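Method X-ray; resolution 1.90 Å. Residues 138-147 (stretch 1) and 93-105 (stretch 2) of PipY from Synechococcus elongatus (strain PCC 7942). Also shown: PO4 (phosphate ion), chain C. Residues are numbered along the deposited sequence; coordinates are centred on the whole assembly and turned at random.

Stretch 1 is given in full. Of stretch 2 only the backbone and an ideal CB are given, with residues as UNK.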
ATOM      1  N   PRO A 138     -10.288  14.289  12.489  1.00 21.14           N
ATOM      2  CA  PRO A 138     -11.715  14.289  12.687  1.00 21.74           C
ATOM      3  C   PRO A 138     -12.488  14.242  11.387  1.00 21.53           C
ATOM      4  O   PRO A 138     -13.511  13.578  11.315  1.00 22.54           O
ATOM      5  CB  PRO A 138     -11.988  15.600  13.427  1.00 22.13           C
ATOM      6  CG  PRO A 138     -10.712  15.914  14.086  1.00 22.18           C
ATOM      7  CD  PRO A 138      -9.656  15.459  13.130  1.00 21.18           C
ATOM      8  N   GLN A 139     -12.000  14.954  10.372  1.00 20.92           N
ATOM      9  CA  GLN A 139     -12.668  14.966   9.094  1.00 20.99           C
ATOM     10  C   GLN A 139     -12.432  13.653   8.335  1.00 19.60           C
ATOM     11  O   GLN A 139     -13.345  13.116   7.681  1.00 18.71           O
ATOM     12  CB  GLN A 139     -12.193  16.144   8.262  1.00 22.08           C
ATOM     13  CG  GLN A 139     -12.788  17.469   8.735  1.00 25.18           C
ATOM     14  CD  GLN A 139     -12.190  17.976  10.006  1.00 26.70           C
ATOM     15  OE1 GLN A 139     -10.947  17.881  10.193  1.00 29.22           O
ATOM     16  NE2 GLN A 139     -13.056  18.535  10.922  1.00 27.08           N
ATOM     17  N   LEU A 140     -11.212  13.106   8.452  1.00 18.78           N
ATOM     18  CA  LEU A 140     -10.969  11.778   7.880  1.00 18.74           C
ATOM     19  C   LEU A 140     -11.886  10.707   8.443  1.00 18.97           C
ATOM     20  O   LEU A 140     -12.387   9.844   7.708  1.00 17.93           O
ATOM     21  CB  LEU A 140      -9.524  11.363   8.094  1.00 17.90           C
ATOM     22  CG  LEU A 140      -8.551  12.167   7.251  1.00 17.67           C
ATOM     23  CD1 LEU A 140      -7.152  12.051   7.818  1.00 18.10           C
ATOM     24  CD2 LEU A 140      -8.557  11.714   5.803  1.00 17.60           C
ATOM     25  N   SER A 141     -12.081  10.753   9.738  1.00 20.08           N
ATOM     26  CA  SER A 141     -12.989   9.866  10.437  1.00 21.89           C
ATOM     27  C   SER A 141     -14.440   9.939   9.992  1.00 23.38           C
ATOM     28  O   SER A 141     -15.149   8.953  10.108  1.00 24.38           O
ATOM     29  CB  SER A 141     -12.922  10.136  11.958  1.00 23.85           C
ATOM     30  OG  SER A 141     -11.630   9.745  12.397  1.00 25.93           O
ATOM     31  N   GLN A 142     -14.852  11.058   9.421  1.00 23.74           N
ATOM     32  CA  GLN A 142     -16.209  11.198   8.891  1.00 25.93           C
ATOM     33  C   GLN A 142     -16.420  10.852   7.446  1.00 24.35           C
ATOM     34  O   GLN A 142     -17.540  10.975   6.948  1.00 25.17           O
ATOM     35  CB  GLN A 142     -16.674  12.623   9.164  1.00 27.74           C
ATOM     36  CG  GLN A 142     -16.733  12.804  10.673  1.00 30.68           C
ATOM     37  CD  GLN A 142     -16.874  14.247  11.112  1.00 34.80           C
ATOM     38  OE1 GLN A 142     -16.625  15.193  10.343  1.00 37.97           O
ATOM     39  NE2 GLN A 142     -17.270  14.431  12.384  1.00 38.54           N
ATOM     40  N   LEU A 143     -15.352  10.509   6.728  1.00 22.49           N
ATOM     41  CA  LEU A 143     -15.487  10.032   5.368  1.00 22.87           C
ATOM     42  C   LEU A 143     -16.195   8.671   5.430  1.00 23.76           C
ATOM     43  O   LEU A 143     -15.742   7.765   6.123  1.00 25.67           O
ATOM     44  CB  LEU A 143     -14.115   9.959   4.687  1.00 21.86           C
ATOM     45  CG  LEU A 143     -13.423  11.290   4.426  1.00 22.04           C
ATOM     46  CD1 LEU A 143     -12.030  11.048   3.849  1.00 22.31           C
ATOM     47  CD2 LEU A 143     -14.203  12.255   3.537  1.00 22.39           C
ATOM     48  N   GLN A 144     -17.349   8.556   4.804  1.00 23.48           N
ATOM     49  CA  GLN A 144     -18.195   7.366   4.982  1.00 24.76           C
ATOM     50  C   GLN A 144     -18.026   6.299   3.937  1.00 23.00           C
ATOM     51  O   GLN A 144     -18.503   5.186   4.144  1.00 23.20           O
ATOM     52  CB  GLN A 144     -19.669   7.791   4.907  1.00 27.93           C
ATOM     53  CG  GLN A 144     -20.033   8.859   5.897  1.00 30.86           C
ATOM     54  CD  GLN A 144     -19.972   8.351   7.320  1.00 35.83           C
ATOM     55  OE1 GLN A 144     -20.788   7.509   7.723  1.00 42.85           O
ATOM     56  NE2 GLN A 144     -19.004   8.852   8.098  1.00 38.99           N
ATOM     57  N   GLN A 145     -17.405   6.630   2.813  1.00 20.50           N
ATOM     58  CA  GLN A 145     -17.373   5.738   1.650  1.00 20.93           C
ATOM     59  C   GLN A 145     -16.006   5.098   1.384  1.00 20.78           C
ATOM     60  O   GLN A 145     -15.818   4.520   0.300  1.00 23.82           O
ATOM     61  CB  GLN A 145     -17.690   6.515   0.392  1.00 21.53           C
ATOM     62  CG  GLN A 145     -18.792   7.541   0.498  1.00 22.62           C
ATOM     63  CD  GLN A 145     -20.112   6.899   0.787  1.00 23.77           C
ATOM     64  OE1 GLN A 145     -20.322   5.725   0.487  1.00 27.51           O
ATOM     65  NE2 GLN A 145     -20.998   7.649   1.324  1.00 24.15           N
ATOM     66  N   VAL A 146     -15.021   5.376   2.201  1.00 19.49           N
ATOM     67  CA  VAL A 146     -13.731   4.698   2.102  1.00 19.13           C
ATOM     68  C   VAL A 146     -13.446   4.002   3.370  1.00 19.12           C
ATOM     69  O   VAL A 146     -14.084   4.325   4.356  1.00 19.85           O
ATOM     70  CB  VAL A 146     -12.637   5.706   1.812  1.00 19.32           C
ATOM     71  CG1 VAL A 146     -12.760   6.256   0.375  1.00 18.84           C
ATOM     72  CG2 VAL A 146     -12.597   6.813   2.861  1.00 19.78           C
ATOM     73  N   GLN A 147     -12.424   3.120   3.396  1.00 18.47           N
ATOM     74  CA  GLN A 147     -12.039   2.403   4.634  1.00 18.84           C
ATOM     75  C   GLN A 147     -10.605   2.732   4.878  1.00 18.06           C
ATOM     76  O   GLN A 147      -9.723   2.137   4.253  1.00 17.23           O
ATOM     77  CB  GLN A 147     -12.231   0.883   4.526  1.00 20.28           C
ATOM     78  CG  GLN A 147     -13.692   0.459   4.304  1.00 22.38           C
ATOM     79  CD  GLN A 147     -13.772  -0.982   3.869  1.00 23.90           C
ATOM     80  OE1 GLN A 147     -13.687  -1.852   4.696  1.00 27.15           O
ATOM     81  NE2 GLN A 147     -13.815  -1.236   2.560  1.00 25.36           N
ATOM     82  N   UNK A  93      -2.807  13.173   0.761  1.00 18.68           N
ATOM     83  CA  UNK A  93      -3.348  14.480   1.144  1.00 18.24           C
ATOM     84  C   UNK A  93      -4.815  14.363   1.512  1.00 18.79           C
ATOM     85  O   UNK A  93      -5.511  13.368   1.116  1.00 18.02           O
ATOM     86  CB  UNK A  93      -3.169  15.494   0.012  1.00 18.24           C
ATOM     87  N   UNK A  94      -5.290  15.399   2.185  1.00 18.72           N
ATOM     88  CA  UNK A  94      -6.698  15.493   2.487  1.00 19.33           C
ATOM     89  C   UNK A  94      -7.472  15.543   1.167  1.00 18.77           C
ATOM     90  O   UNK A  94      -8.496  14.851   0.980  1.00 18.26           O
ATOM     91  CB  UNK A  94      -6.993  16.717   3.356  1.00 19.33           C
ATOM     92  N   UNK A  95      -7.037  16.395   0.233  1.00 18.86           N
ATOM     93  CA  UNK A  95      -7.759  16.503  -1.040  1.00 19.02           C
ATOM     94  C   UNK A  95      -7.994  15.162  -1.744  1.00 18.74           C
ATOM     95  O   UNK A  95      -9.073  14.889  -2.252  1.00 17.30           O
ATOM     96  CB  UNK A  95      -6.987  17.430  -1.981  1.00 19.02           C
ATOM     97  N   UNK A  96      -6.974  14.306  -1.722  1.00 18.30           N
ATOM     98  CA  UNK A  96      -7.070  13.060  -2.444  1.00 18.13           C
ATOM     99  C   UNK A  96      -8.017  12.142  -1.670  1.00 17.82           C
ATOM    100  O   UNK A  96      -8.825  11.393  -2.285  1.00 17.59           O
ATOM    101  CB  UNK A  96      -5.693  12.420  -2.632  1.00 18.13           C
ATOM    102  N   UNK A  97      -7.919  12.149  -0.364  1.00 17.51           N
ATOM    103  CA  UNK A  97      -8.798  11.300   0.439  1.00 17.55           C
ATOM    104  C   UNK A  97     -10.256  11.684   0.211  1.00 18.16           C
ATOM    105  O   UNK A  97     -11.116  10.787  -0.003  1.00 18.08           O
ATOM    106  CB  UNK A  97      -8.445  11.408   1.924  1.00 17.55           C
ATOM    107  N   UNK A  98     -10.520  12.981   0.281  1.00 18.59           N
ATOM    108  CA  UNK A  98     -11.883  13.524  -0.004  1.00 20.15           C
ATOM    109  C   UNK A  98     -12.394  13.159  -1.380  1.00 19.46           C
ATOM    110  O   UNK A  98     -13.576  12.770  -1.562  1.00 19.17           O
ATOM    111  CB  UNK A  98     -11.885  15.048   0.127  1.00 20.15           C
ATOM    112  N   UNK A  99     -11.515  13.303  -2.373  1.00 19.95           N
ATOM    113  CA  UNK A  99     -11.854  13.016  -3.758  1.00 21.29           C
ATOM    114  C   UNK A  99     -12.206  11.524  -3.925  1.00 19.84           C
ATOM    115  O   UNK A  99     -13.254  11.184  -4.505  1.00 19.86           O
ATOM    116  CB  UNK A  99     -10.695  13.404  -4.678  1.00 21.29           C
ATOM    117  N   UNK A 100     -11.377  10.626  -3.383  1.00 17.88           N
ATOM    118  CA  UNK A 100     -11.669   9.189  -3.431  1.00 17.95           C
ATOM    119  C   UNK A 100     -13.038   8.845  -2.758  1.00 18.21           C
ATOM    120  O   UNK A 100     -13.805   7.988  -3.234  1.00 17.24           O
ATOM    121  CB  UNK A 100     -10.539   8.418  -2.745  1.00 17.95           C
ATOM    122  N   UNK A 101     -13.283   9.462  -1.638  1.00 18.31           N
ATOM    123  CA  UNK A 101     -14.539   9.261  -0.900  1.00 19.68           C
ATOM    124  C   UNK A 101     -15.760   9.718  -1.736  1.00 20.14           C
ATOM    125  O   UNK A 101     -16.774   9.025  -1.779  1.00 19.90           O
ATOM    126  CB  UNK A 101     -14.494  10.023   0.426  1.00 19.68           C
ATOM    127  N   UNK A 102     -15.648  10.850  -2.408  1.00 21.12           N
ATOM    128  CA  UNK A 102     -16.737  11.362  -3.213  1.00 22.84           C
ATOM    129  C   UNK A 102     -17.012  10.378  -4.395  1.00 21.67           C
ATOM    130  O   UNK A 102     -18.141   9.961  -4.630  1.00 19.10           O
ATOM    131  CB  UNK A 102     -16.402  12.765  -3.723  1.00 22.84           C
ATOM    132  N   UNK A 103     -15.946   9.959  -5.068  1.00 20.51           N
ATOM    133  CA  UNK A 103     -16.042   9.034  -6.178  1.00 21.43           C
ATOM    134  C   UNK A 103     -16.522   7.686  -5.729  1.00 20.57           C
ATOM    135  O   UNK A 103     -17.421   7.112  -6.375  1.00 20.80           O
ATOM    136  CB  UNK A 103     -14.692   8.899  -6.884  1.00 21.43           C
ATOM    137  N   UNK A 104     -15.976   7.185  -4.605  1.00 19.97           N
ATOM    138  CA  UNK A 104     -16.431   5.917  -3.999  1.00 19.61           C
ATOM    139  C   UNK A 104     -17.962   5.920  -3.768  1.00 19.92           C
ATOM    140  O   UNK A 104     -18.632   4.965  -4.175  1.00 20.46           O
ATOM    141  CB  UNK A 104     -15.704   5.679  -2.674  1.00 19.61           C
ATOM    142  N   UNK A 105     -18.476   7.001  -3.214  1.00 20.32           N
ATOM    143  CA  UNK A 105     -19.919   7.173  -2.977  1.00 22.02           C
ATOM    144  C   UNK A 105     -20.764   7.168  -4.244  1.00 23.56           C
ATOM    145  O   UNK A 105     -21.826   6.522  -4.311  1.00 23.92           O
ATOM    146  CB  UNK A 105     -20.161   8.486  -2.229  1.00 22.02           C
TER
HETATM  147  P   PO4 C 301     -14.236  13.156 -10.978  1.00 68.30           P
HETATM  148  O1  PO4 C 301     -13.543  13.114  -9.645  1.00 68.02           O
HETATM  149  O2  PO4 C 301     -13.677  12.075 -11.879  1.00 60.77           O
HETATM  150  O3  PO4 C 301     -15.717  12.929 -10.751  1.00 63.86           O
HETATM  151  O4  PO4 C 301     -14.039  14.528 -11.592  1.00 66.32           O

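Position 93 precedes the first helical turn, has extended backbone angles and finds nothing of stretch 1 nearby. A short capping side chain such as Ser, Thr, Asp or Asn would suit it. It is Ser93, whose OG accepts from the N of residue 96 at 3.1 Å, capping the helix.

At position 94 CA-to-CB points sideways and no atom of stretch 1 lies within 5.5 Å of the ideal CB, so a long side chain is needed to reach the apolar surface of Gln139, Leu140 and Leu143. A large aromatic or a long aliphatic chain could do so. The residue is Trp94, chi1 t: its CH2 lies 3.7 Å from Gln139 CB and 4.0 Å from Leu143 CD2, while its CE3 lies 3.8 Å from Leu140 CD2.

Positions 95 and 96 are out of reach of stretch 1 and leave the choice wide; they are Ala95 and Leu96.

Position 97 points toward stretch 1, its ideal CB 3.9 Å from Leu140 CD2 and 4.1 Å from Leu143 CD1. With both methyls already at packing distance, a small apolar residue fits best. Ala97 fills the place with its CB alone.

Position 98 points away, and a polar residue is reasonable. Glu98 accepts a weak hydrogen bond at OE1 from Trp94 NE1 (3.3 Å).

Position 99 is out of reach and, like 102, which points away, lies on the phosphate side of the helix; basic residues would suit both. Arg99 donates from NE to phosphate O1 at 2.7 Å.

Position 100 is sideways, its CB 4.4 Å from Val146 CG1; several aliphatic residues would serve. It is Leu100.

At position 101 the ideal CB lies 3.8 Å from Leu143 CD2, and the backbone N atoms of Gln144, Gln145 and Val146 gather nearby. A short acceptor, Asp or Asn, is indicated. Asp101, chi1 t, takes a hydrogen bond at OD1 from Gln145 N (2.7 Å); a water donates to its OD2 (2.6 Å) and accepts from Gln144 N (2.9 Å), bridging the stretches.

Position 102 is Arg102, whose NH2 donates to phosphate O1 at 2.9 Å. Position 103 also points away, and an aliphatic residue is one of many possibilities; it is Ile103.

Position 104 points toward stretch 1 with its ideal CB only 3.2 Å from Gln145 O, favouring Ala or Gly. Ala104 also places CB 4.3 Å from Val146 CG1.

At position 105 an ideal CB would lie 3.2 Å from Gln145 CG, a tight approach that favours glycine. Gly105 leaves its CA 3.7 Å from Gln145 CG.

Stretch 2, residues 93-105: SWALAERLDRIAG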
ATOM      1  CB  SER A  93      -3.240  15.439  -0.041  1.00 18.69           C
ATOM      2  OG  SER A  93      -4.015  14.922  -1.150  1.00 17.57           O
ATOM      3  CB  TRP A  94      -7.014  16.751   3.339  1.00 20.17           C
ATOM      4  CG  TRP A  94      -8.427  17.069   3.256  1.00 20.39           C
ATOM      5  CD1 TRP A  94      -8.987  18.020   2.504  1.00 21.62           C
ATOM      6  CD2 TRP A  94      -9.513  16.334   3.842  1.00 21.08           C
ATOM      7  NE1 TRP A  94     -10.364  17.995   2.640  1.00 21.26           N
ATOM      8  CE2 TRP A  94     -10.703  16.945   3.433  1.00 21.35           C
ATOM      9  CE3 TRP A  94      -9.594  15.239   4.693  1.00 21.19           C
ATOM     10  CZ2 TRP A  94     -11.971  16.491   3.854  1.00 22.25           C
ATOM     11  CZ3 TRP A  94     -10.860  14.781   5.086  1.00 21.32           C
ATOM     12  CH2 TRP A  94     -12.005  15.410   4.680  1.00 22.18           C
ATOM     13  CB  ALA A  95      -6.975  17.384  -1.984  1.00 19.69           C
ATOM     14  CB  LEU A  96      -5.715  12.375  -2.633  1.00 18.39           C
ATOM     15  CG  LEU A  96      -5.754  11.039  -3.434  1.00 18.69           C
ATOM     16  CD1 LEU A  96      -6.396  11.170  -4.800  1.00 18.60           C
ATOM     17  CD2 LEU A  96      -4.353  10.377  -3.530  1.00 19.06           C
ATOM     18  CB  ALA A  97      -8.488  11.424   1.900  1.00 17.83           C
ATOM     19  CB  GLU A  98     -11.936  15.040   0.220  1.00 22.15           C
ATOM     20  CG  GLU A  98     -13.390  15.508   0.153  1.00 25.34           C
ATOM     21  CD  GLU A  98     -13.671  16.874   0.694  1.00 28.49           C
ATOM     22  OE1 GLU A  98     -12.879  17.815   0.462  1.00 31.48           O
ATOM     23  OE2 GLU A  98     -14.753  16.995   1.350  1.00 31.91           O
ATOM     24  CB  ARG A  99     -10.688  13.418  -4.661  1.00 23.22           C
ATOM     25  CG  ARG A  99     -10.885  13.250  -6.154  1.00 26.65           C
ATOM     26  CD  ARG A  99     -11.682  14.369  -6.705  1.00 30.31           C
ATOM     27  NE  ARG A  99     -11.711  14.396  -8.154  1.00 33.71           N
ATOM     28  CZ  ARG A  99     -10.938  15.146  -8.936  1.00 35.95           C
ATOM     29  NH1 ARG A  99     -11.111  15.068 -10.244  1.00 36.79           N
ATOM     30  NH2 ARG A  99     -10.001  15.970  -8.450  1.00 35.50           N
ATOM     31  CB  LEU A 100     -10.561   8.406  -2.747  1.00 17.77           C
ATOM     32  CG  LEU A 100      -9.180   8.443  -3.490  1.00 17.39           C
ATOM     33  CD1 LEU A 100      -8.057   7.947  -2.565  1.00 17.74           C
ATOM     34  CD2 LEU A 100      -9.259   7.606  -4.762  1.00 17.98           C
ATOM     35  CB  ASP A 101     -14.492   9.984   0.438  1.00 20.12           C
ATOM     36  CG  ASP A 101     -15.748   9.736   1.273  1.00 21.96           C
ATOM     37  OD1 ASP A 101     -15.821   8.680   1.916  1.00 23.02           O
ATOM     38  OD2 ASP A 101     -16.637  10.599   1.261  1.00 22.70           O
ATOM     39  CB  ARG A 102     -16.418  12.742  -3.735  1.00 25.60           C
ATOM     40  CG  ARG A 102     -17.507  13.267  -4.671  1.00 30.55           C
ATOM     41  CD  ARG A 102     -17.326  14.725  -5.084  1.00 34.77           C
ATOM     42  NE  ARG A 102     -16.151  14.975  -5.930  1.00 38.50           N
ATOM     43  CZ  ARG A 102     -15.958  14.529  -7.182  1.00 41.81           C
ATOM     44  NH1 ARG A 102     -16.829  13.731  -7.815  1.00 43.60           N
ATOM     45  NH2 ARG A 102     -14.837  14.887  -7.814  1.00 42.84           N
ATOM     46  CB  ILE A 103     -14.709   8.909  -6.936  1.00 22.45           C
ATOM     47  CG1 ILE A 103     -14.358  10.254  -7.618  1.00 23.91           C
ATOM     48  CG2 ILE A 103     -14.803   7.829  -8.022  1.00 23.70           C
ATOM     49  CD1 ILE A 103     -12.858  10.371  -7.996  1.00 24.95           C
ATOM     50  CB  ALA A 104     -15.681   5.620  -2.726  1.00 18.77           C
TER
HETATM   51  O   HOH W   1     -18.293  10.795   3.298  1.00 20.31           O
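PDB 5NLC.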